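Local coordinates for GNAT family acetyltransferase (PDB 6C30), which probably transfers an acetyl group from acetyl-coenzyme A to an amino group, as expected of a RimJ-type N-acetyltransferase of the GNAT family, at residues 26-32 against 89-95; 51-55 against 156-160; 40-45 against 62-68; 9-13 against 79-85. All coordinates share one frame. Residue numbers count along the deposited sequence, not the author numbering.

Interaction 1: residues 26-32 against 89-95; sequences VVGLRPV and PFVIELD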
# COMPACT_ATOMS: atom_id res chain seq x y z
N VAL A 26 -3.25 2.31 -9.78
CA VAL A 26 -3.72 1.73 -8.53
C VAL A 26 -3.82 2.83 -7.48
O VAL A 26 -2.84 3.52 -7.19
CB VAL A 26 -2.77 0.61 -8.04
CG1 VAL A 26 -3.26 0.03 -6.72
CG2 VAL A 26 -2.66 -0.50 -9.10
N VAL A 27 -5.02 3.01 -6.92
CA VAL A 27 -5.21 4.03 -5.90
C VAL A 27 -5.67 3.41 -4.59
O VAL A 27 -6.39 2.41 -4.57
CB VAL A 27 -6.24 5.09 -6.33
CG1 VAL A 27 -5.73 5.88 -7.53
CG2 VAL A 27 -7.60 4.46 -6.61
N GLY A 28 -5.24 3.98 -3.47
CA GLY A 28 -5.63 3.50 -2.17
C GLY A 28 -5.48 4.62 -1.15
O GLY A 28 -4.86 5.65 -1.44
N LEU A 29 -6.08 4.41 0.02
CA LEU A 29 -5.93 5.31 1.18
C LEU A 29 -5.21 4.59 2.30
O LEU A 29 -5.51 3.44 2.58
CB LEU A 29 -7.28 5.79 1.70
CG LEU A 29 -8.24 6.48 0.73
CD1 LEU A 29 -9.49 6.97 1.45
CD2 LEU A 29 -7.53 7.65 0.04
N ARG A 30 -4.28 5.28 2.96
CA ARG A 30 -3.67 4.70 4.16
C ARG A 30 -3.30 5.84 5.12
O ARG A 30 -3.27 7.00 4.71
CB ARG A 30 -2.47 3.81 3.80
CG ARG A 30 -1.42 4.44 2.89
CD ARG A 30 -0.46 5.30 3.68
NE ARG A 30 0.57 5.87 2.82
CZ ARG A 30 1.35 6.89 3.17
NH1 ARG A 30 1.22 7.43 4.38
NH2 ARG A 30 2.27 7.35 2.33
N PRO A 31 -3.05 5.52 6.40
CA PRO A 31 -2.79 6.60 7.37
C PRO A 31 -1.57 7.47 7.07
O PRO A 31 -0.55 6.97 6.61
CB PRO A 31 -2.58 5.84 8.68
CG PRO A 31 -3.39 4.58 8.52
CD PRO A 31 -3.19 4.20 7.06
N VAL A 32 -1.67 8.76 7.35
CA VAL A 32 -0.48 9.61 7.38
C VAL A 32 0.58 9.02 8.30
O VAL A 32 0.26 8.38 9.32
CB VAL A 32 -0.79 11.06 7.86
CG1 VAL A 32 -1.65 11.82 6.86
CG2 VAL A 32 -1.43 11.06 9.24
N PRO A 89 -7.09 10.86 9.21
CA PRO A 89 -6.18 11.52 8.26
C PRO A 89 -5.48 10.52 7.34
O PRO A 89 -4.52 9.86 7.74
CB PRO A 89 -5.19 12.24 9.17
CG PRO A 89 -5.12 11.35 10.40
CD PRO A 89 -6.52 10.78 10.57
N PHE A 90 -5.96 10.40 6.10
CA PHE A 90 -5.37 9.50 5.13
C PHE A 90 -4.48 10.21 4.11
O PHE A 90 -4.63 11.40 3.82
CB PHE A 90 -6.44 8.75 4.34
CG PHE A 90 -7.30 7.83 5.17
CD1 PHE A 90 -6.85 6.57 5.51
CD2 PHE A 90 -8.59 8.21 5.54
CE1 PHE A 90 -7.66 5.70 6.24
CE2 PHE A 90 -9.41 7.35 6.28
CZ PHE A 90 -8.93 6.10 6.63
N VAL A 91 -3.58 9.41 3.55
CA VAL A 91 -2.80 9.77 2.37
C VAL A 91 -3.42 9.06 1.18
O VAL A 91 -3.84 7.90 1.28
CB VAL A 91 -1.32 9.36 2.54
CG1 VAL A 91 -0.57 9.39 1.20
CG2 VAL A 91 -0.65 10.26 3.58
N ILE A 92 -3.50 9.78 0.06
CA ILE A 92 -3.89 9.17 -1.21
C ILE A 92 -2.64 8.65 -1.89
O ILE A 92 -1.69 9.41 -2.13
CB ILE A 92 -4.60 10.18 -2.14
CG1 ILE A 92 -5.77 10.86 -1.44
CG2 ILE A 92 -5.04 9.47 -3.44
CD1 ILE A 92 -6.31 12.07 -2.20
N GLU A 93 -2.63 7.35 -2.17
CA GLU A 93 -1.53 6.73 -2.91
C GLU A 93 -1.93 6.45 -4.36
O GLU A 93 -3.04 5.99 -4.62
CB GLU A 93 -1.10 5.40 -2.28
CG GLU A 93 -0.40 5.57 -0.93
CD GLU A 93 0.21 4.28 -0.42
OE1 GLU A 93 -0.11 3.19 -0.96
OE2 GLU A 93 1.01 4.36 0.53
N LEU A 94 -1.02 6.75 -5.27
CA LEU A 94 -1.10 6.28 -6.65
C LEU A 94 0.11 5.38 -6.88
O LEU A 94 1.25 5.83 -6.77
CB LEU A 94 -1.10 7.44 -7.63
CG LEU A 94 -1.07 7.02 -9.10
CD1 LEU A 94 -2.38 6.36 -9.52
CD2 LEU A 94 -0.75 8.23 -9.97
N ASP A 95 -0.16 4.11 -7.18
CA ASP A 95 0.91 3.12 -7.37
C ASP A 95 1.91 3.19 -6.21
O ASP A 95 3.13 3.15 -6.38
CB ASP A 95 1.60 3.32 -8.73
CG ASP A 95 0.61 3.22 -9.90
OD1 ASP A 95 -0.32 2.39 -9.81
OD2 ASP A 95 0.77 3.98 -10.88
O HOH W 1 3.62 5.75 0.34
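Strands 26-31 and 89-94 run antiparallel, and their backbone polar groups are paired at every second residue. Gly28 N donates to Glu93 O (3.2 Å) and Gly28 O accepts from Glu93 N (2.9 Å); Arg30 and Val91 repeat the pattern, with Arg30 N to Val91 O at 3.1 Å and Val91 N to Arg30 O at 2.7 Å. At one end Val32 N reaches Pro89 O (3.1 Å). At the other, Asp95 N binds Val26 O (2.7 Å), and the Asp95 side chain takes Val26 N on OD1 (2.9 Å), while its OD2 forms a salt bridge with Arg35 of the second subunit. On the face that carries Arg30, Val91 and Glu93, all three nitrogens of the guanidinium have partners: Arg30 NE makes a salt bridge to Glu93 OE2 (2.8 Å), Arg30 NH1 donates to Pro31 O (2.9 Å) and pairs with Asp36, and Arg30 NH2 meets a water that also contacts Glu93 OE2. Val27, Leu29, Ile92 and Leu94 line the other face, where Val27 and Ile92 pack on helix 130-143. Backbone bonds from Val27 and Leu29 to strand 17-22, and from Ile92 to strand 97-105, make these two inner strands of the antiparallel N-terminal half of the GNAT sheet.

Interaction 2: residues 51-55 against 156-160; sequences LEPWE and RPENT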
# COMPACT_ATOMS: atom_id res chain seq x y z
N LEU A 51 -2.66 25.63 -4.47
CA LEU A 51 -3.33 25.29 -3.22
C LEU A 51 -3.70 26.50 -2.38
O LEU A 51 -4.79 26.55 -1.80
CB LEU A 51 -2.43 24.36 -2.39
CG LEU A 51 -2.20 22.97 -2.99
CD1 LEU A 51 -1.02 22.29 -2.32
CD2 LEU A 51 -3.47 22.12 -2.87
N GLU A 52 -2.80 27.48 -2.31
CA GLU A 52 -2.98 28.59 -1.39
C GLU A 52 -4.26 29.44 -1.63
O GLU A 52 -4.86 29.91 -0.66
CB GLU A 52 -1.74 29.49 -1.39
CG GLU A 52 -1.70 30.46 -0.22
CD GLU A 52 -0.34 31.12 -0.02
OE1 GLU A 52 0.39 31.27 -1.01
OE2 GLU A 52 -0.02 31.49 1.13
N PRO A 53 -4.71 29.62 -2.88
CA PRO A 53 -5.95 30.40 -3.03
C PRO A 53 -7.16 29.75 -2.37
O PRO A 53 -8.18 30.44 -2.19
CB PRO A 53 -6.15 30.46 -4.55
CG PRO A 53 -4.79 30.31 -5.11
CD PRO A 53 -4.09 29.35 -4.20
N TRP A 54 -7.07 28.47 -2.01
CA TRP A 54 -8.22 27.69 -1.55
C TRP A 54 -8.04 27.18 -0.12
O TRP A 54 -8.94 26.56 0.43
CB TRP A 54 -8.48 26.50 -2.50
CG TRP A 54 -8.42 26.93 -3.92
CD1 TRP A 54 -7.40 26.70 -4.80
CD2 TRP A 54 -9.38 27.73 -4.62
NE1 TRP A 54 -7.68 27.29 -6.01
CE2 TRP A 54 -8.89 27.93 -5.92
CE3 TRP A 54 -10.61 28.29 -4.27
CZ2 TRP A 54 -9.58 28.67 -6.88
CZ3 TRP A 54 -11.31 29.01 -5.22
CH2 TRP A 54 -10.79 29.20 -6.51
N GLU A 55 -6.88 27.47 0.46
CA GLU A 55 -6.47 26.87 1.73
C GLU A 55 -6.83 27.77 2.91
O GLU A 55 -6.58 28.95 2.86
CB GLU A 55 -4.96 26.64 1.70
CG GLU A 55 -4.38 25.78 2.83
CD GLU A 55 -4.71 24.31 2.68
OE1 GLU A 55 -5.28 23.92 1.63
OE2 GLU A 55 -4.39 23.54 3.60
N ARG A 156 -15.40 26.66 -2.07
CA ARG A 156 -15.73 27.99 -2.55
C ARG A 156 -16.50 27.90 -3.87
O ARG A 156 -16.20 27.05 -4.72
CB ARG A 156 -14.46 28.84 -2.72
CG ARG A 156 -13.87 29.29 -1.39
CD ARG A 156 -12.60 30.11 -1.57
NE ARG A 156 -12.87 31.38 -2.24
CZ ARG A 156 -11.94 32.19 -2.72
NH1 ARG A 156 -10.65 31.87 -2.62
NH2 ARG A 156 -12.29 33.33 -3.31
N PRO A 157 -17.51 28.78 -4.04
CA PRO A 157 -18.24 28.80 -5.31
C PRO A 157 -17.29 28.98 -6.49
O PRO A 157 -17.57 28.45 -7.56
CB PRO A 157 -19.16 30.01 -5.17
CG PRO A 157 -19.36 30.18 -3.70
CD PRO A 157 -18.08 29.72 -3.05
N GLU A 158 -16.19 29.68 -6.27
CA GLU A 158 -15.22 29.96 -7.34
C GLU A 158 -14.36 28.76 -7.71
O GLU A 158 -13.70 28.76 -8.75
CB GLU A 158 -14.30 31.13 -6.92
CG GLU A 158 -15.02 32.46 -6.68
CD GLU A 158 -15.60 32.61 -5.28
OE1 GLU A 158 -15.62 31.65 -4.49
OE2 GLU A 158 -16.07 33.73 -4.98
N ASN A 159 -14.37 27.73 -6.87
CA ASN A 159 -13.53 26.56 -7.09
C ASN A 159 -14.24 25.58 -8.01
O ASN A 159 -14.75 24.54 -7.59
CB ASN A 159 -13.18 25.91 -5.75
CG ASN A 159 -12.06 24.90 -5.86
OD1 ASN A 159 -11.76 24.39 -6.95
ND2 ASN A 159 -11.44 24.59 -4.72
N THR A 160 -14.27 25.91 -9.30
CA THR A 160 -15.01 25.12 -10.27
C THR A 160 -14.57 23.65 -10.35
O THR A 160 -15.41 22.76 -10.37
CB THR A 160 -14.93 25.78 -11.67
OG1 THR A 160 -15.38 27.14 -11.57
CG2 THR A 160 -15.82 25.04 -12.66
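Trp54 gives the largest single share of this surface contact, between the loop that follows helix 48-51 and the turn that follows strand 150-155. Its m rotamer (chi1 -45°, chi2 104°) sends the indole out to the 156-160 turn, although the CA-to-CB bond itself points sideways. Asn159, with chi1 at t, lays CB over the face of the six-membered ring, a CH-pi contact 4.0 Å from the centroid, and Trp54 CH2 lies 3.7 Å from Glu158 O. The Arg156 side chain is extended at chi2 (t) and bends at chi3 (p), which brings Trp54 CZ3 over one face of its guanidinium and turns Arg156 NH1 to Pro53 O, a weak hydrogen bond of 2.9 Å. Glu158, folded back with chi2 at p, forms a long salt bridge within its own segment, Arg156 NE to Glu158 OE1 (3.6 Å). Asn159 is also the N-cap of helix 160-169, its OD1 accepting from Ser162 N. With one weak hydrogen bond between the segments, cohesion here rests mainly on van der Waals and CH-pi contacts of the indole, with its CZ3 rim against the guanidinium of Arg156.

Interaction 3: residues 40-45 against 62-68; sequences WSRIRL and WKVRHAV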
# COMPACT_ATOMS: atom_id res chain seq x y z
N TRP A 40 5.31 15.10 1.14
CA TRP A 40 4.36 16.14 1.50
C TRP A 40 4.97 17.52 1.31
O TRP A 40 4.39 18.40 0.68
CB TRP A 40 3.91 15.94 2.95
CG TRP A 40 3.12 17.06 3.55
CD1 TRP A 40 1.76 17.24 3.48
CD2 TRP A 40 3.63 18.12 4.37
NE1 TRP A 40 1.40 18.37 4.19
CE2 TRP A 40 2.53 18.91 4.76
CE3 TRP A 40 4.91 18.46 4.82
CZ2 TRP A 40 2.67 20.03 5.57
CZ3 TRP A 40 5.05 19.57 5.64
CH2 TRP A 40 3.93 20.34 6.00
N SER A 41 6.17 17.72 1.82
CA SER A 41 6.83 19.02 1.72
C SER A 41 7.12 19.35 0.26
O SER A 41 6.81 20.45 -0.20
CB SER A 41 8.12 19.03 2.55
OG SER A 41 8.85 20.23 2.32
N ARG A 42 7.72 18.42 -0.47
CA ARG A 42 8.08 18.67 -1.85
C ARG A 42 6.86 19.09 -2.67
O ARG A 42 6.89 20.11 -3.38
CB ARG A 42 8.73 17.42 -2.46
CG ARG A 42 9.25 17.60 -3.88
CD ARG A 42 9.64 16.25 -4.47
NE ARG A 42 8.47 15.40 -4.67
CZ ARG A 42 8.27 14.23 -4.07
NH1 ARG A 42 9.17 13.74 -3.23
NH2 ARG A 42 7.16 13.55 -4.32
N ILE A 43 5.79 18.33 -2.55
CA ILE A 43 4.61 18.60 -3.36
C ILE A 43 3.88 19.87 -2.91
O ILE A 43 3.51 20.70 -3.74
CB ILE A 43 3.64 17.41 -3.35
CG1 ILE A 43 4.34 16.17 -3.90
CG2 ILE A 43 2.40 17.73 -4.18
CD1 ILE A 43 3.59 14.88 -3.66
N ARG A 44 3.70 20.06 -1.60
CA ARG A 44 2.96 21.24 -1.12
C ARG A 44 3.73 22.52 -1.45
O ARG A 44 3.12 23.55 -1.73
CB ARG A 44 2.72 21.16 0.39
CG ARG A 44 1.84 20.01 0.86
CD ARG A 44 0.38 20.28 0.65
NE ARG A 44 -0.11 21.36 1.50
CZ ARG A 44 -1.40 21.63 1.64
NH1 ARG A 44 -2.31 20.88 1.02
NH2 ARG A 44 -1.77 22.63 2.42
N LEU A 45 5.06 22.46 -1.41
CA LEU A 45 5.85 23.64 -1.78
C LEU A 45 5.74 23.90 -3.29
O LEU A 45 5.52 25.04 -3.70
CB LEU A 45 7.31 23.48 -1.37
CG LEU A 45 7.61 23.55 0.13
CD1 LEU A 45 9.06 23.14 0.36
CD2 LEU A 45 7.34 24.94 0.72
N TRP A 62 3.88 30.27 3.71
CA TRP A 62 3.65 28.96 3.11
C TRP A 62 4.90 28.10 3.16
O TRP A 62 4.81 26.88 3.38
CB TRP A 62 3.20 29.11 1.66
CG TRP A 62 2.75 27.82 1.03
CD1 TRP A 62 3.53 26.92 0.35
CD2 TRP A 62 1.43 27.30 1.02
NE1 TRP A 62 2.75 25.87 -0.08
CE2 TRP A 62 1.46 26.08 0.32
CE3 TRP A 62 0.20 27.74 1.54
CZ2 TRP A 62 0.32 25.29 0.12
CZ3 TRP A 62 -0.92 26.96 1.35
CH2 TRP A 62 -0.86 25.75 0.65
N LYS A 63 6.06 28.71 2.94
CA LYS A 63 7.30 27.95 2.86
C LYS A 63 7.76 27.50 4.23
O LYS A 63 8.46 26.49 4.35
CB LYS A 63 8.38 28.78 2.16
CG LYS A 63 8.02 29.09 0.71
CD LYS A 63 9.13 29.84 -0.02
CE LYS A 63 9.31 31.24 0.55
NZ LYS A 63 8.06 32.06 0.48
N VAL A 64 7.36 28.23 5.26
CA VAL A 64 7.67 27.84 6.63
C VAL A 64 6.76 26.69 7.05
O VAL A 64 7.21 25.68 7.59
CB VAL A 64 7.53 29.02 7.60
CG1 VAL A 64 7.64 28.55 9.04
CG2 VAL A 64 8.58 30.08 7.30
N ARG A 65 5.47 26.85 6.77
CA ARG A 65 4.47 25.85 7.11
C ARG A 65 4.78 24.50 6.46
O ARG A 65 4.58 23.46 7.08
CB ARG A 65 3.07 26.33 6.69
CG ARG A 65 1.96 25.28 6.81
CD ARG A 65 1.70 24.89 8.27
NE ARG A 65 0.53 24.02 8.37
CZ ARG A 65 0.00 23.60 9.51
NH1 ARG A 65 0.56 23.95 10.67
NH2 ARG A 65 -1.06 22.81 9.50
N HIS A 66 5.28 24.53 5.23
CA HIS A 66 5.44 23.28 4.48
C HIS A 66 6.87 22.83 4.31
O HIS A 66 7.17 21.98 3.47
CB HIS A 66 4.74 23.43 3.12
CG HIS A 66 3.28 23.65 3.25
ND1 HIS A 66 2.70 24.90 3.18
CD2 HIS A 66 2.26 22.78 3.48
CE1 HIS A 66 1.40 24.79 3.36
NE2 HIS A 66 1.10 23.52 3.54
N ALA A 67 7.76 23.36 5.14
CA ALA A 67 9.11 22.84 5.25
C ALA A 67 9.08 21.40 5.78
O ALA A 67 8.19 21.03 6.54
CB ALA A 67 9.94 23.72 6.17
N VAL A 68 10.07 20.60 5.40
CA VAL A 68 10.09 19.19 5.79
C VAL A 68 10.09 19.03 7.32
O VAL A 68 9.48 18.10 7.84
CB VAL A 68 11.29 18.43 5.15
CG1 VAL A 68 12.62 18.85 5.76
CG2 VAL A 68 11.11 16.94 5.29
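Three hydrogen bonds join helix 37-46 to the short helix 62-65 and the chain that leaves it. Ser41 OG donates to His66 O (2.7 Å), Trp62 NE1 donates to Arg44 O (2.9 Å), and Arg44 NH2 donates to His66 NE2 (3.2 Å). The imidazole is held on its other side by the helix it follows, His66 ND1 donating to Trp62 O at 2.9 Å, so its two nitrogens link helix 62-65 to the arginine. The main charge partner of Arg44 is Glu55, and its guanidinium also makes a cation-pi contact with Trp120. In the GNAT fold this region is the helical connection that leads from strand 25-31 to strand 88-94, and the contact packs its first helix against a short one further along. Aromatic packing centres on Trp40: the edge of its indole meets backbone carbonyls, with Trp40 CH2 3.4 Å from Arg65 O and Trp40 CZ3 3.6 Å from Ala67 O, while Trp40 CZ2 approaches His66 CD2 at 3.5 Å, the two rings inclined at 44°. Apolar contact falls to Leu45, whose CD2 lies 3.7 Å from Lys63 CA, 3.8 Å from His66 CB and 4.3 Å from Trp62 CD1.

Interaction 4: residues 9-13 against 79-85; sequences VHPGW and RAEARHG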
# COMPACT_ATOMS: atom_id res chain seq x y z
N VAL A 9 -13.60 4.13 20.71
CA VAL A 9 -13.28 5.55 20.62
C VAL A 9 -13.05 5.99 19.18
O VAL A 9 -13.48 7.06 18.77
CB VAL A 9 -12.02 5.89 21.46
CG1 VAL A 9 -11.69 7.37 21.36
CG2 VAL A 9 -12.23 5.48 22.91
N HIS A 10 -12.37 5.15 18.40
CA HIS A 10 -12.05 5.53 17.02
C HIS A 10 -12.32 4.41 16.02
O HIS A 10 -11.40 3.86 15.42
CB HIS A 10 -10.59 6.01 16.92
CG HIS A 10 -9.58 5.10 17.56
ND1 HIS A 10 -9.06 3.99 16.92
CD2 HIS A 10 -8.94 5.18 18.75
CE1 HIS A 10 -8.17 3.41 17.70
NE2 HIS A 10 -8.08 4.10 18.82
N PRO A 11 -13.61 4.10 15.79
CA PRO A 11 -13.96 3.04 14.85
C PRO A 11 -13.42 3.32 13.44
O PRO A 11 -13.49 4.46 12.98
CB PRO A 11 -15.50 3.05 14.86
CG PRO A 11 -15.86 4.43 15.33
CD PRO A 11 -14.80 4.79 16.32
N GLY A 12 -12.89 2.30 12.78
CA GLY A 12 -12.40 2.46 11.43
C GLY A 12 -11.02 3.10 11.34
O GLY A 12 -10.56 3.41 10.26
N TRP A 13 -10.37 3.27 12.49
CA TRP A 13 -9.03 3.86 12.53
C TRP A 13 -8.11 3.09 13.49
O TRP A 13 -8.53 2.73 14.59
CB TRP A 13 -9.09 5.32 12.97
CG TRP A 13 -7.72 5.94 12.99
CD1 TRP A 13 -6.89 6.07 14.06
CD2 TRP A 13 -7.02 6.47 11.87
NE1 TRP A 13 -5.71 6.65 13.68
CE2 TRP A 13 -5.76 6.92 12.33
CE3 TRP A 13 -7.33 6.62 10.51
CZ2 TRP A 13 -4.82 7.51 11.49
CZ3 TRP A 13 -6.39 7.20 9.67
CH2 TRP A 13 -5.16 7.64 10.17
N ARG A 79 -2.66 12.57 13.98
CA ARG A 79 -2.77 11.25 14.56
C ARG A 79 -3.35 11.30 15.98
O ARG A 79 -4.08 10.38 16.38
CB ARG A 79 -1.40 10.56 14.54
CG ARG A 79 -0.95 10.23 13.11
CD ARG A 79 0.33 9.42 13.06
NE ARG A 79 0.16 8.13 13.72
CZ ARG A 79 -0.24 7.02 13.11
NH1 ARG A 79 -0.49 7.00 11.80
NH2 ARG A 79 -0.37 5.91 13.82
N ALA A 80 -3.07 12.36 16.72
CA ALA A 80 -3.67 12.53 18.05
C ALA A 80 -5.18 12.71 17.95
O ALA A 80 -5.95 12.09 18.70
CB ALA A 80 -3.04 13.69 18.77
N GLU A 81 -5.63 13.55 17.02
CA GLU A 81 -7.07 13.70 16.82
C GLU A 81 -7.72 12.39 16.41
O GLU A 81 -8.84 12.09 16.82
CB GLU A 81 -7.34 14.77 15.77
CG GLU A 81 -7.04 16.18 16.23
CD GLU A 81 -7.83 16.55 17.47
OE1 GLU A 81 -9.08 16.62 17.37
OE2 GLU A 81 -7.22 16.77 18.53
N ALA A 82 -7.03 11.60 15.60
CA ALA A 82 -7.56 10.31 15.16
C ALA A 82 -7.67 9.34 16.34
O ALA A 82 -8.60 8.54 16.42
CB ALA A 82 -6.68 9.73 14.06
N ARG A 83 -6.70 9.41 17.24
CA ARG A 83 -6.70 8.57 18.43
C ARG A 83 -7.91 8.87 19.32
O ARG A 83 -8.40 8.00 20.05
CB ARG A 83 -5.39 8.78 19.20
CG ARG A 83 -5.02 7.68 20.17
CD ARG A 83 -3.52 7.72 20.50
NE ARG A 83 -3.00 9.07 20.73
CZ ARG A 83 -2.11 9.69 19.95
NH1 ARG A 83 -1.61 9.09 18.87
NH2 ARG A 83 -1.70 10.91 20.26
N HIS A 84 -8.39 10.10 19.24
CA HIS A 84 -9.57 10.52 20.00
C HIS A 84 -10.85 10.36 19.18
O HIS A 84 -11.93 10.76 19.63
CB HIS A 84 -9.41 11.96 20.47
CG HIS A 84 -8.30 12.15 21.46
ND1 HIS A 84 -8.34 11.61 22.73
CD2 HIS A 84 -7.12 12.80 21.37
CE1 HIS A 84 -7.23 11.93 23.38
NE2 HIS A 84 -6.47 12.65 22.57
N GLY A 85 -10.73 9.81 17.98
CA GLY A 85 -11.88 9.53 17.15
C GLY A 85 -12.51 10.73 16.49
O GLY A 85 -13.65 10.66 16.03
O HOH W 2 -3.66 7.88 15.30
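The largest share of the surface covered here belongs to Trp13, whose indole lies against the last turns of helix 71-83. Ala82, which points its methyl at the tryptophan, sits over the five-membered ring: Ala82 CB is 3.5 Å from the centroid, 22° off the normal, a close CH-pi contact. The ring nitrogen is tied to the same helix through a water that accepts from Trp13 NE1 (2.9 Å) and donates to Arg79 O (2.8 Å). Beyond the helix, Trp13 meets Phe90 edge-to-face and packs on Pro31 and Pro89, which places it between the helix and the sheet.

His10 approaches the helix end, with His10 CB 3.3 Å from Ala82 O and His10 CD2 3.2 Å from Arg83 O. Its p rotamer folds the imidazole back so that His10 ND1 donates to Trp13 O (2.7 Å), bracing the type II turn from His10 to Trp13. Gly85, at positive phi, lets the backbones come close: Gly85 CA makes a CA-H...O contact with Val9 O at 3.4 Å, where a CB would clash. His10 and Trp13 also touch Ala219 of the second subunit, so this corner is part of the contact with the second subunit. Gly85 closes the helix in a Schellman motif with glycine at C', the helix ending on which this N-terminal turn rests.

How the interactions relate
From the N terminus, the chain first supplies segment 9-13, which packs against 79-85 and so closes the loop of interaction 4. Strand 25-31 then pairs with 88-94 in interaction 1, whose second segment follows helix 71-83, so interactions 1 and 4 cross; they meet where Val32 O accepts from Arg79 NH1 (2.9 Å), and both touch the second subunit. Interaction 3 closes a short loop that lies within the spans of both. Interaction 2 starts inside that short loop and reaches on to 156-160, crossing the other three; it joins interaction 3 through the salt bridge of Glu55 OE2 with Arg44 NH2 (3.0 Å). Together they tie the N-terminal turn, the sheet, the helical connection and the turn after strand 150-155.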